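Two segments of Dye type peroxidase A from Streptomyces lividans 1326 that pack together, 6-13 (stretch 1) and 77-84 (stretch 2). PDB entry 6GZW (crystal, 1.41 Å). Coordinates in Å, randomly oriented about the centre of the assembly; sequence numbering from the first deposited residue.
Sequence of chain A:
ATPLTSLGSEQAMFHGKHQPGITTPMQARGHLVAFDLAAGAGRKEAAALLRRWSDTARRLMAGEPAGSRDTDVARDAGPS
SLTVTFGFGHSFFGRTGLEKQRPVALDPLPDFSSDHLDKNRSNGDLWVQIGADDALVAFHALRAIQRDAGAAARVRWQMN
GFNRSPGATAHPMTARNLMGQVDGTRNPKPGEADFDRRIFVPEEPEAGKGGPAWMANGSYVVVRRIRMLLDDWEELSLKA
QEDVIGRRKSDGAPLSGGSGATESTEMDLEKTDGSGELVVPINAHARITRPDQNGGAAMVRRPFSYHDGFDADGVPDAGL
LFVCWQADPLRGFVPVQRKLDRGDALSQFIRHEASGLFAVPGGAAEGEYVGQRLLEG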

# COMPACT_ATOMS: atom_id res chain seq x y z
N SER A 6 8.30 12.52 13.99
CA SER A 6 8.57 11.21 14.60
C SER A 6 8.28 10.01 13.68
O SER A 6 8.89 8.95 13.83
CB SER A 6 7.79 11.03 15.93
OG SER A 6 6.41 11.05 15.68
N LEU A 7 7.34 10.17 12.77
CA LEU A 7 7.04 9.09 11.81
C LEU A 7 8.31 8.69 11.04
O LEU A 7 8.62 7.50 10.93
CB LEU A 7 5.93 9.53 10.86
CG LEU A 7 5.44 8.46 9.87
CD1 LEU A 7 3.98 8.68 9.51
CD2 LEU A 7 6.25 8.44 8.59
N GLY A 8 9.03 9.68 10.53
CA GLY A 8 10.30 9.44 9.84
C GLY A 8 11.50 9.23 10.73
O GLY A 8 12.39 8.43 10.37
N SER A 9 11.58 9.94 11.86
CA SER A 9 12.82 9.92 12.69
C SER A 9 13.03 8.68 13.55
O SER A 9 14.16 8.33 13.89
CB SER A 9 12.95 11.21 13.53
OG SER A 9 11.95 11.28 14.52
N GLU A 10 11.95 8.02 13.94
CA GLU A 10 12.04 6.83 14.77
C GLU A 10 12.82 5.73 14.08
O GLU A 10 12.65 5.49 12.88
CB GLU A 10 10.62 6.35 15.09
CG GLU A 10 10.55 5.10 15.94
CD GLU A 10 10.86 5.36 17.39
OE1 GLU A 10 10.86 6.57 17.80
OE2 GLU A 10 11.09 4.35 18.10
N GLN A 11 13.67 5.04 14.86
CA GLN A 11 14.62 4.09 14.33
C GLN A 11 14.57 2.82 15.14
O GLN A 11 14.67 2.87 16.38
CB GLN A 11 16.02 4.70 14.44
CG GLN A 11 17.11 3.74 13.96
CD GLN A 11 18.49 4.37 13.88
OE1 GLN A 11 18.63 5.58 13.89
NE2 GLN A 11 19.50 3.54 13.77
N ALA A 12 14.44 1.68 14.47
CA ALA A 12 14.53 0.38 15.14
C ALA A 12 15.97 -0.13 15.12
O ALA A 12 16.75 0.15 14.21
CB ALA A 12 13.60 -0.63 14.47
N MET A 13 16.30 -0.92 16.13
CA MET A 13 17.63 -1.51 16.22
C MET A 13 17.73 -2.78 15.40
O MET A 13 16.86 -3.65 15.46
CB MET A 13 17.98 -1.82 17.68
CG MET A 13 18.25 -0.58 18.52
SD MET A 13 18.84 -1.02 20.18
CE MET A 13 20.47 -1.70 19.86
N ALA A 77 14.35 10.73 3.55
CA ALA A 77 13.47 10.18 4.57
C ALA A 77 14.34 9.71 5.74
O ALA A 77 15.49 9.34 5.56
CB ALA A 77 12.65 9.00 4.04
N GLY A 78 13.79 9.76 6.95
CA GLY A 78 14.45 9.14 8.10
C GLY A 78 14.23 7.64 8.05
O GLY A 78 13.56 7.13 7.12
N PRO A 79 14.76 6.89 9.04
CA PRO A 79 14.62 5.43 9.04
C PRO A 79 13.14 4.95 9.04
O PRO A 79 12.86 3.82 8.61
CB PRO A 79 15.31 5.00 10.34
CG PRO A 79 16.19 6.16 10.74
CD PRO A 79 15.70 7.38 10.07
N SER A 80 12.23 5.79 9.54
CA SER A 80 10.77 5.53 9.49
C SER A 80 10.41 4.14 10.07
O SER A 80 9.55 3.40 9.53
CB SER A 80 10.22 5.65 8.06
OG SER A 80 10.56 6.88 7.48
N SER A 81 11.09 3.77 11.16
CA SER A 81 10.89 2.49 11.85
C SER A 81 11.08 1.26 10.97
O SER A 81 10.49 0.22 11.22
CB SER A 81 9.52 2.44 12.57
OG SER A 81 9.48 3.46 13.54
N LEU A 82 11.97 1.36 9.97
CA LEU A 82 12.22 0.24 9.08
C LEU A 82 12.75 -0.94 9.88
O LEU A 82 13.65 -0.75 10.71
CB LEU A 82 13.25 0.58 7.99
CG LEU A 82 13.63 -0.61 7.09
CD1 LEU A 82 12.50 -1.09 6.16
CD2 LEU A 82 14.85 -0.27 6.25
N THR A 83 12.21 -2.14 9.62
CA THR A 83 12.79 -3.39 10.08
C THR A 83 12.86 -4.38 8.95
O THR A 83 12.02 -4.39 8.05
CB THR A 83 12.08 -4.05 11.28
OG1 THR A 83 10.74 -4.45 10.91
CG2 THR A 83 12.00 -3.10 12.45
N VAL A 84 13.89 -5.21 9.00
CA VAL A 84 14.10 -6.33 8.09
C VAL A 84 14.40 -7.56 8.95
O VAL A 84 15.27 -7.51 9.81
CB VAL A 84 15.27 -6.08 7.12
CG1 VAL A 84 15.28 -7.15 6.03
CG2 VAL A 84 15.15 -4.70 6.50
O HOH W 1 7.86 5.52 12.73
O HOH W 2 14.66 1.69 11.64

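What is most unusual about this contact is that two successive residues of a turn, Ser 80 and Ser 81, both with positive phi (53° and 57°), offer their amides to a segment just leaving a helix. Ser 80 N donates to Gly 8 O at 2.8 Å and Ser 81 N to Glu 10 O at 2.9 Å, with N-H...O angles of 153° and 156°. The principle is a general one: carbonyls in the last turn of a helix lack the amide partners that a continuing helix would supply, and a neighbouring loop can provide them. Gly 8 O is such a carbonyl, while Glu 10 O belongs to the segment that follows the helix.

The turn is itself braced. Leu 82 N bonds to Pro 79 O at 2.9 Å, and Ser 80 OG donates to Gly 78 O at 3.0 Å. Proline has no amide hydrogen, so the 3.1 Å approach of Pro 79 N to Gly 8 O is close packing rather than a bond.

The CA atoms of Gly 8 and Ser 80 lie 4.0 Å apart. The absence of a side chain matters at Gly 78, whose CA reaches Gly 8 O at 3.1 Å in a CA-H...O contact; a CB on Gly 78 would fall 2.2 Å from Gly 8 O, a clash. A second such contact, straighter at 158°, joins Ser 80 CA to Leu 7 O at 3.3 Å.

Water extends the polar network. Water 1 donates to Leu 7 O (2.8 Å) and accepts from Ser 81 OG (2.7 Å), while water 2 accepts from Ala 12 N (2.8 Å) and donates to Leu 82 O (2.8 Å), bridging backbones that do not bond directly there.

Apolar packing completes the contact. Gln 11 CB lies 4.0 Å from Pro 79 CG, and Ala 12, its CA-to-CB bond directed toward stretch 2, places CB 3.6 Å from Thr 83 CG2.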